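Local coordinates for Ras-interacting protein 1 (Homo sapiens, PDB 5KHO) that binds GTPases and regulates their signalling in endothelial cells, where it is required for the formation of blood vessels, at residues Ser41-Leu46 / Phe73-Ala78; Glu49-Tyr54 / Phe123-Arg128; His96-Gly101 / Leu107-Leu112. All blocks are in the same frame, centred on the assembly; numbering follows the deposited sequence.

Interaction 1. Residues Ser41-Leu46 / Phe73-Ala78; sequences STAREL and FALCDA
Ala43 and Leu46 meet Leu75 without any ring between them; the flat side-chain group that matters here is the carboxylate of Glu45, the residue before Leu46, which holds the start of the helix. Thr42 N comes to Glu45 OE1 from above the carboxylate plane, about 62° out of it, at 3.2 Å. In return Glu45 N donates to Thr42 OG1 at 3.3 Å. Both bonds are fairly straight, and together they make a capping box with Thr42 as N-cap. The box closes the N-terminal turn of helix 43-54, the same turn whose Ala43 packs on the strand.

Just inside that cap, Leu75 points from strand 73-80 toward the helix. Its CG is anti to the backbone N (chi1 -168°), which carries the branch out across the gap, and CD2 does all the touching. Leu75 CD2 lies 4.1 Å from Leu46 CB and 4.5 Å from Ala43 CB, so it meets two successive turns at the roots of their side chains. Ala43 O is also nearby, 4.2 Å from Leu75 CD2, as a packing neighbour. Small Ala43 lets the backbones come close, with Ala43 CA 6.5 Å from Leu75 CA. Val47 and Pro106 also pack against Leu75, and Ala37 and Pro106 against Leu46.

This is the helix-on-sheet packing of the ubiquitin-like fold of the Ras-associating domain. No hydrogen bond crosses between the segments. The contact is buried and its side-chain contacts are apolar, so it gives close fit rather than direction; the directional bonds at this helix end are those of the capping box, made within segment 41-46.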
loop_
_atom_site.group_PDB
_atom_site.type_symbol
_atom_site.label_atom_id
_atom_site.label_comp_id
_atom_site.label_asym_id
_atom_site.label_seq_id
_atom_site.Cartn_x
_atom_site.Cartn_y
_atom_site.Cartn_z
ATOM N N SER B 41 -7.681 15.915 -7.404
ATOM C CA SER B 41 -8.728 15.828 -6.384
ATOM C C SER B 41 -8.111 15.535 -5.018
ATOM O O SER B 41 -7.302 14.611 -4.886
ATOM C CB SER B 41 -9.745 14.748 -6.759
ATOM O OG SER B 41 -10.553 15.171 -7.838
ATOM N N THR B 42 -8.467 16.359 -4.028
ATOM C CA THR B 42 -7.993 16.205 -2.638
ATOM C C THR B 42 -8.971 15.373 -1.818
ATOM O O THR B 42 -10.136 15.240 -2.193
ATOM C CB THR B 42 -7.790 17.559 -1.914
ATOM O OG1 THR B 42 -9.057 18.191 -1.704
ATOM C CG2 THR B 42 -6.854 18.499 -2.689
ATOM N N ALA B 43 -8.488 14.815 -0.706
ATOM C CA ALA B 43 -9.319 14.044 0.226
ATOM C C ALA B 43 -10.515 14.844 0.758
ATOM O O ALA B 43 -11.624 14.316 0.806
ATOM C CB ALA B 43 -8.480 13.520 1.374
ATOM N N ARG B 44 -10.290 16.113 1.131
ATOM C CA ARG B 44 -11.348 16.972 1.695
ATOM C C ARG B 44 -12.450 17.266 0.670
ATOM O O ARG B 44 -13.641 17.252 1.011
ATOM C CB ARG B 44 -10.781 18.276 2.275
ATOM C CG ARG B 44 -11.572 18.814 3.465
ATOM C CD ARG B 44 -11.676 20.330 3.448
ATOM N NE ARG B 44 -12.307 20.862 4.660
ATOM C CZ ARG B 44 -12.893 22.059 4.756
ATOM N NH1 ARG B 44 -12.956 22.878 3.710
ATOM N NH2 ARG B 44 -13.431 22.444 5.909
ATOM N N GLU B 45 -12.041 17.510 -0.576
ATOM C CA GLU B 45 -12.966 17.624 -1.697
ATOM C C GLU B 45 -13.854 16.390 -1.830
ATOM O O GLU B 45 -15.059 16.517 -2.054
ATOM C CB GLU B 45 -12.212 17.852 -3.004
ATOM C CG GLU B 45 -11.837 19.299 -3.276
ATOM C CD GLU B 45 -10.866 19.454 -4.436
ATOM O OE1 GLU B 45 -10.616 18.468 -5.171
ATOM O OE2 GLU B 45 -10.346 20.576 -4.616
ATOM N N LEU B 46 -13.266 15.205 -1.680
ATOM C CA LEU B 46 -14.024 13.964 -1.830
ATOM C C LEU B 46 -14.896 13.631 -0.623
ATOM O O LEU B 46 -15.947 13.018 -0.791
ATOM C CB LEU B 46 -13.123 12.786 -2.223
ATOM C CG LEU B 46 -12.316 12.873 -3.528
ATOM C CD1 LEU B 46 -11.707 11.512 -3.791
ATOM C CD2 LEU B 46 -13.120 13.325 -4.745
ATOM N N PHE B 73 -15.867 14.285 9.508
ATOM C CA PHE B 73 -15.728 13.035 8.747
ATOM C C PHE B 73 -14.361 12.848 8.082
ATOM O O PHE B 73 -13.661 13.821 7.774
ATOM C CB PHE B 73 -16.848 12.900 7.719
ATOM C CG PHE B 73 -18.182 12.583 8.320
ATOM C CD1 PHE B 73 -18.547 11.263 8.584
ATOM C CD2 PHE B 73 -19.082 13.604 8.631
ATOM C CE1 PHE B 73 -19.781 10.968 9.145
ATOM C CE2 PHE B 73 -20.320 13.312 9.189
ATOM C CZ PHE B 73 -20.668 11.996 9.450
ATOM N N ALA B 74 -14.019 11.581 7.849
ATOM C CA ALA B 74 -12.690 11.165 7.406
ATOM C C ALA B 74 -12.736 10.206 6.220
ATOM O O ALA B 74 -13.570 9.300 6.165
ATOM C CB ALA B 74 -11.948 10.515 8.566
ATOM N N LEU B 75 -11.832 10.409 5.272
ATOM C CA LEU B 75 -11.649 9.439 4.205
ATOM C C LEU B 75 -10.542 8.460 4.590
ATOM O O LEU B 75 -9.417 8.864 4.904
ATOM C CB LEU B 75 -11.380 10.119 2.855
ATOM C CG LEU B 75 -11.433 9.276 1.571
ATOM C CD1 LEU B 75 -12.702 8.436 1.454
ATOM C CD2 LEU B 75 -11.287 10.189 0.367
ATOM N N CYS B 76 -10.880 7.175 4.556
ATOM C CA CYS B 76 -10.025 6.143 5.109
ATOM C C CYS B 76 -9.585 5.106 4.087
ATOM O O CYS B 76 -10.409 4.585 3.335
ATOM C CB CYS B 76 -10.720 5.463 6.286
ATOM S SG CYS B 76 -11.207 6.626 7.578
ATOM N N ASP B 77 -8.277 4.832 4.078
ATOM C CA ASP B 77 -7.686 3.729 3.337
ATOM C C ASP B 77 -7.744 2.509 4.246
ATOM O O ASP B 77 -6.914 2.349 5.145
ATOM C CB ASP B 77 -6.244 4.077 2.930
ATOM C CG ASP B 77 -5.676 3.155 1.831
ATOM O OD1 ASP B 77 -6.287 2.122 1.448
ATOM O OD2 ASP B 77 -4.578 3.477 1.342
ATOM N N ALA B 78 -8.747 1.668 4.028
ATOM C CA ALA B 78 -8.992 0.487 4.873
ATOM C C ALA B 78 -8.424 -0.805 4.284
ATOM O O ALA B 78 -8.264 -0.921 3.060
ATOM C CB ALA B 78 -10.480 0.333 5.140
#

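Interaction 2. Residues Glu49-Tyr54 / Phe123-Arg128; sequences EALERY and FELRGR
Leu125, which meets Ala50, Leu51 and Tyr54 of the helix, sits between two charged residues of its strand whose bond is made at one oxygen. Glu124 OE1 is gripped side-on by Arg126, with NH2 at 2.8 Å and NE at 2.9 Å. Both nitrogens reach it from the same face of the carboxylate, more than 40° above its plane, while the oxygen stays close to the plane of the guanidinium. Arg122 takes the other oxygen, OE2, and Glu130 pairs with Arg126 NH1, so charges alternate along this chain of salt bridges.

Leu125 itself points toward the helix, and its CD1 is shared by three residues. Leu51 CD2 comes nearest, 3.8 Å from Leu125 CD1, the two side chains crossing at about a right angle. Ala50 CB lies 4.1 Å from Leu125 CD1, and Tyr54 CD2 approaches the same methyl at 4.2 Å, obliquely to the ring. The Tyr54 hydroxyl is hydrogen-bonded to Ile21 O, with a weak further bond to Lys33 N.

The axes of the short segments 49-54 and 123-127 pass 10.3 Å apart and cross at -78°, the helix lying nearly square across the strand. Ile21 of strand 18-22 and Phe73 of strand 73-80 flank Leu125 from the two neighbouring strands, and Leu26 packs against both Leu125 and Tyr54.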
loop_
_atom_site.group_PDB
_atom_site.type_symbol
_atom_site.label_atom_id
_atom_site.label_comp_id
_atom_site.label_asym_id
_atom_site.label_seq_id
_atom_site.Cartn_x
_atom_site.Cartn_y
_atom_site.Cartn_z
ATOM N N GLU B 49 -18.065 15.736 -1.294
ATOM C CA GLU B 49 -18.952 15.132 -2.310
ATOM C C GLU B 49 -19.577 13.824 -1.839
ATOM O O GLU B 49 -20.699 13.504 -2.238
ATOM C CB GLU B 49 -18.238 14.903 -3.649
ATOM C CG GLU B 49 -19.192 14.787 -4.843
ATOM C CD GLU B 49 -18.557 14.200 -6.100
ATOM O OE1 GLU B 49 -17.452 14.639 -6.493
ATOM O OE2 GLU B 49 -19.177 13.306 -6.718
ATOM N N ALA B 50 -18.845 13.077 -1.009
ATOM C CA ALA B 50 -19.333 11.812 -0.454
ATOM C C ALA B 50 -20.495 12.037 0.512
ATOM O O ALA B 50 -21.504 11.328 0.428
ATOM C CB ALA B 50 -18.210 11.029 0.221
ATOM N N LEU B 51 -20.358 13.023 1.407
ATOM C CA LEU B 51 -21.411 13.345 2.388
ATOM C C LEU B 51 -22.684 13.867 1.725
ATOM O O LEU B 51 -23.800 13.535 2.142
ATOM C CB LEU B 51 -20.913 14.347 3.430
ATOM C CG LEU B 51 -19.974 13.831 4.517
ATOM C CD1 LEU B 51 -19.395 15.009 5.287
ATOM C CD2 LEU B 51 -20.670 12.851 5.448
ATOM N N GLU B 52 -22.490 14.678 0.686
ATOM C CA GLU B 52 -23.565 15.163 -0.164
ATOM C C GLU B 52 -24.337 13.985 -0.756
ATOM O O GLU B 52 -25.570 13.973 -0.724
ATOM C CB GLU B 52 -22.992 16.052 -1.269
ATOM C CG GLU B 52 -23.752 17.346 -1.481
ATOM C CD GLU B 52 -23.053 18.301 -2.438
ATOM O OE1 GLU B 52 -21.813 18.217 -2.603
ATOM O OE2 GLU B 52 -23.750 19.152 -3.031
ATOM N N ARG B 53 -23.597 12.992 -1.255
ATOM C CA ARG B 53 -24.156 11.804 -1.900
ATOM C C ARG B 53 -24.718 10.801 -0.885
ATOM O O ARG B 53 -25.553 9.967 -1.234
ATOM C CB ARG B 53 -23.114 11.166 -2.837
ATOM C CG ARG B 53 -23.583 9.933 -3.596
ATOM C CD ARG B 53 -22.635 9.540 -4.713
ATOM N NE ARG B 53 -23.073 10.082 -5.997
ATOM C CZ ARG B 53 -22.602 11.194 -6.547
ATOM N NH1 ARG B 53 -23.074 11.590 -7.717
ATOM N NH2 ARG B 53 -21.661 11.903 -5.936
ATOM N N TYR B 54 -24.277 10.888 0.365
ATOM C CA TYR B 54 -24.875 10.088 1.441
ATOM C C TYR B 54 -26.058 10.788 2.110
ATOM O O TYR B 54 -26.853 10.143 2.802
ATOM C CB TYR B 54 -23.815 9.653 2.464
ATOM C CG TYR B 54 -23.133 8.379 2.059
ATOM C CD1 TYR B 54 -23.700 7.143 2.356
ATOM C CD2 TYR B 54 -21.935 8.401 1.348
ATOM C CE1 TYR B 54 -23.083 5.961 1.968
ATOM C CE2 TYR B 54 -21.309 7.228 0.956
ATOM C CZ TYR B 54 -21.887 6.014 1.271
ATOM O OH TYR B 54 -21.285 4.847 0.876
ATOM N N PHE B 123 -11.836 2.177 0.079
ATOM C CA PHE B 123 -11.989 3.475 0.718
ATOM C C PHE B 123 -13.263 3.494 1.554
ATOM O O PHE B 123 -14.309 3.049 1.097
ATOM C CB PHE B 123 -12.035 4.606 -0.308
ATOM C CG PHE B 123 -10.686 5.102 -0.735
ATOM C CD1 PHE B 123 -9.800 5.651 0.189
ATOM C CD2 PHE B 123 -10.306 5.048 -2.078
ATOM C CE1 PHE B 123 -8.554 6.111 -0.218
ATOM C CE2 PHE B 123 -9.066 5.510 -2.491
ATOM C CZ PHE B 123 -8.187 6.043 -1.560
ATOM N N GLU B 124 -13.162 4.006 2.780
ATOM C CA GLU B 124 -14.307 4.117 3.688
ATOM C C GLU B 124 -14.585 5.571 4.097
ATOM O O GLU B 124 -13.655 6.382 4.226
ATOM C CB GLU B 124 -14.117 3.225 4.921
ATOM C CG GLU B 124 -14.286 1.727 4.647
ATOM C CD GLU B 124 -14.087 0.829 5.874
ATOM O OE1 GLU B 124 -13.437 1.243 6.864
ATOM O OE2 GLU B 124 -14.575 -0.322 5.845
ATOM N N LEU B 125 -15.868 5.898 4.262
ATOM C CA LEU B 125 -16.257 7.178 4.839
ATOM C C LEU B 125 -16.657 6.951 6.283
ATOM O O LEU B 125 -17.596 6.199 6.559
ATOM C CB LEU B 125 -17.424 7.795 4.084
ATOM C CG LEU B 125 -17.495 9.312 3.867
ATOM C CD1 LEU B 125 -18.944 9.751 4.017
ATOM C CD2 LEU B 125 -16.581 10.141 4.759
ATOM N N ARG B 126 -15.935 7.584 7.201
ATOM C CA ARG B 126 -16.175 7.400 8.633
ATOM C C ARG B 126 -16.188 8.708 9.414
ATOM O O ARG B 126 -15.589 9.706 8.986
ATOM C CB ARG B 126 -15.127 6.463 9.234
ATOM C CG ARG B 126 -15.337 4.989 8.927
ATOM C CD ARG B 126 -14.268 4.179 9.627
ATOM N NE ARG B 126 -14.229 2.797 9.168
ATOM C CZ ARG B 126 -14.944 1.808 9.692
ATOM N NH1 ARG B 126 -15.785 2.032 10.699
ATOM N NH2 ARG B 126 -14.819 0.584 9.196
ATOM N N GLY B 127 -16.876 8.701 10.558
ATOM C CA GLY B 127 -16.712 9.761 11.543
ATOM C C GLY B 127 -15.244 9.834 11.930
ATOM O O GLY B 127 -14.622 8.798 12.205
ATOM N N ARG B 128 -14.690 11.050 11.923
ATOM C CA ARG B 128 -13.268 11.287 12.207
ATOM C C ARG B 128 -12.777 10.690 13.533
ATOM O O ARG B 128 -11.692 10.119 13.572
ATOM C CB ARG B 128 -12.937 12.774 12.131
ATOM C CG ARG B 128 -11.465 13.062 11.914
ATOM C CD ARG B 128 -11.294 14.448 11.323
ATOM N NE ARG B 128 -10.084 14.544 10.510
ATOM C CZ ARG B 128 -10.043 14.385 9.190
ATOM N NH1 ARG B 128 -8.889 14.501 8.544
ATOM N NH2 ARG B 128 -11.147 14.115 8.508
#

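Interaction 3. Residues His96-Gly101 / Leu107-Leu112; sequences HLRVLG and LLVQEL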
loop_
_atom_site.group_PDB
_atom_site.type_symbol
_atom_site.label_atom_id
_atom_site.label_comp_id
_atom_site.label_asym_id
_atom_site.label_seq_id
_atom_site.Cartn_x
_atom_site.Cartn_y
_atom_site.Cartn_z
ATOM N N HIS B 96 -7.320 -2.978 9.690
ATOM C CA HIS B 96 -6.555 -1.758 9.951
ATOM C C HIS B 96 -7.033 -0.700 8.977
ATOM O O HIS B 96 -7.488 -1.025 7.887
ATOM C CB HIS B 96 -5.043 -1.999 9.788
ATOM C CG HIS B 96 -4.200 -0.772 9.995
ATOM N ND1 HIS B 96 -4.039 -0.174 11.228
ATOM C CD2 HIS B 96 -3.479 -0.028 9.123
ATOM C CE1 HIS B 96 -3.263 0.890 11.104
ATOM N NE2 HIS B 96 -2.906 0.999 9.837
ATOM N N LEU B 97 -6.950 0.563 9.378
ATOM C CA LEU B 97 -7.231 1.672 8.466
ATOM C C LEU B 97 -6.269 2.841 8.648
ATOM O O LEU B 97 -5.525 2.898 9.622
ATOM C CB LEU B 97 -8.698 2.129 8.578
ATOM C CG LEU B 97 -9.269 2.748 9.859
ATOM C CD1 LEU B 97 -8.837 4.198 10.049
ATOM C CD2 LEU B 97 -10.780 2.668 9.791
ATOM N N ARG B 98 -6.312 3.777 7.707
ATOM C CA ARG B 98 -5.506 4.981 7.766
ATOM C C ARG B 98 -6.348 6.160 7.325
ATOM O O ARG B 98 -6.999 6.097 6.285
ATOM C CB ARG B 98 -4.303 4.830 6.852
ATOM C CG ARG B 98 -3.320 5.965 6.925
ATOM C CD ARG B 98 -2.242 5.780 5.875
ATOM N NE ARG B 98 -1.956 7.064 5.252
ATOM C CZ ARG B 98 -2.364 7.421 4.044
ATOM N NH1 ARG B 98 -3.048 6.584 3.288
ATOM N NH2 ARG B 98 -2.070 8.618 3.585
ATOM N N VAL B 99 -6.330 7.232 8.114
ATOM C CA VAL B 99 -7.057 8.451 7.764
ATOM C C VAL B 99 -6.173 9.293 6.870
ATOM O O VAL B 99 -5.117 9.757 7.294
ATOM C CB VAL B 99 -7.473 9.259 9.014
ATOM C CG1 VAL B 99 -8.200 10.545 8.623
ATOM C CG2 VAL B 99 -8.340 8.407 9.930
ATOM N N LEU B 100 -6.605 9.475 5.631
ATOM C CA LEU B 100 -5.949 10.405 4.720
ATOM C C LEU B 100 -5.985 11.817 5.288
ATOM O O LEU B 100 -6.998 12.229 5.862
ATOM C CB LEU B 100 -6.634 10.382 3.347
ATOM C CG LEU B 100 -6.222 9.328 2.300
ATOM C CD1 LEU B 100 -6.451 7.893 2.761
ATOM C CD2 LEU B 100 -6.933 9.579 0.972
ATOM N N GLY B 101 -4.874 12.544 5.160
ATOM C CA GLY B 101 -4.871 13.996 5.383
ATOM C C GLY B 101 -5.680 14.692 4.296
ATOM O O GLY B 101 -5.873 14.134 3.215
ATOM N N LEU B 107 -6.868 9.371 -5.525
ATOM C CA LEU B 107 -6.690 8.570 -6.731
ATOM C C LEU B 107 -5.273 8.006 -6.772
ATOM O O LEU B 107 -5.090 6.840 -7.112
ATOM C CB LEU B 107 -6.988 9.387 -7.988
ATOM C CG LEU B 107 -7.095 8.617 -9.307
ATOM C CD1 LEU B 107 -8.454 7.947 -9.428
ATOM C CD2 LEU B 107 -6.852 9.542 -10.490
ATOM N N LEU B 108 -4.294 8.838 -6.399
ATOM C CA LEU B 108 -2.889 8.438 -6.298
ATOM C C LEU B 108 -2.632 7.417 -5.188
ATOM O O LEU B 108 -1.893 6.457 -5.406
ATOM C CB LEU B 108 -1.979 9.659 -6.119
ATOM C CG LEU B 108 -1.517 10.501 -7.319
ATOM C CD1 LEU B 108 -0.750 9.666 -8.340
ATOM C CD2 LEU B 108 -2.653 11.259 -8.000
ATOM N N VAL B 109 -3.245 7.625 -4.020
ATOM C CA VAL B 109 -3.165 6.690 -2.888
ATOM C C VAL B 109 -3.599 5.275 -3.297
ATOM O O VAL B 109 -2.907 4.303 -2.971
ATOM C CB VAL B 109 -3.946 7.207 -1.635
ATOM C CG1 VAL B 109 -4.162 6.117 -0.578
ATOM C CG2 VAL B 109 -3.245 8.416 -1.018
ATOM N N GLN B 110 -4.707 5.145 -4.026
ATOM C CA GLN B 110 -5.089 3.807 -4.489
ATOM C C GLN B 110 -4.276 3.304 -5.683
ATOM O O GLN B 110 -4.039 2.103 -5.795
ATOM C CB GLN B 110 -6.600 3.646 -4.692
ATOM C CG GLN B 110 -7.139 3.972 -6.072
ATOM C CD GLN B 110 -8.336 3.118 -6.453
ATOM O OE1 GLN B 110 -9.289 2.956 -5.681
ATOM N NE2 GLN B 110 -8.294 2.570 -7.664
ATOM N N GLU B 111 -3.845 4.216 -6.554
ATOM C CA GLU B 111 -3.134 3.832 -7.776
ATOM C C GLU B 111 -1.682 3.409 -7.526
ATOM O O GLU B 111 -1.185 2.527 -8.217
ATOM C CB GLU B 111 -3.210 4.932 -8.846
ATOM N N LEU B 112 -1.022 4.011 -6.533
ATOM C CA LEU B 112 0.421 3.797 -6.308
ATOM C C LEU B 112 0.796 2.768 -5.230
ATOM O O LEU B 112 1.940 2.310 -5.166
ATOM C CB LEU B 112 1.137 5.126 -6.047
ATOM C CG LEU B 112 0.996 6.245 -7.086
ATOM C CD1 LEU B 112 1.669 7.498 -6.572
ATOM C CD2 LEU B 112 1.557 5.870 -8.448
#
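Strand 96-99, at one edge of the chain's sheet, and helix 106-112 are joined by a short turn that brings Arg98 and Leu100 against Val109. Val109 divides its two methyls between them. Val109 CG1 lies at the edge of the Arg98 guanidinium, near its plane, 4.1 Å from Arg98 NH1; Val109 CG2 faces Leu100 CD2 at 4.3 Å. Arg98 runs out extended from the strand (chi1 -175°), then bends at chi3, and the two side chains meet at a slant, with the guanidinium edge against Val109 CG1.

In the ubiquitin-like fold of Ras-associating domains this helix leads from the fourth strand toward the last one. Here Phe123 of that last strand packs against both Leu100 and Val109, so the apolar half of the contact runs into the core under the sheet.

The charged half faces the second subunit of the same protein. Within its own chain Arg98 is salt-bridged through NH2 to Glu104 of the turn, while its NH1 makes a long, weak ion pair with Asp77. Trp113 of the second subunit packs on Arg98, and Glu104 of that subunit forms a further, weak ion pair with Arg98 NE.

Overall arrangement
All three contacts belong to one Ras-associating domain built around a mixed sheet. Interactions 1 and 2 both place helix 43-54 on that sheet, the first near its start and the second at its end, using the neighbouring strands 73-80 and 120-127; their centres are about 8 Å apart and their segments alternate along the chain. Interaction 3 follows interaction 1 in sequence, falls between the two segments of interaction 2, and joins edge strand 96-99 to helix 106-112. Its centre is about 8 Å from that of interaction 1 and about 14 Å from that of interaction 2, across the chain's centre. Strand 73-80 thus lies between the strands of the other two contacts, and the side at interaction 3 meets the second subunit.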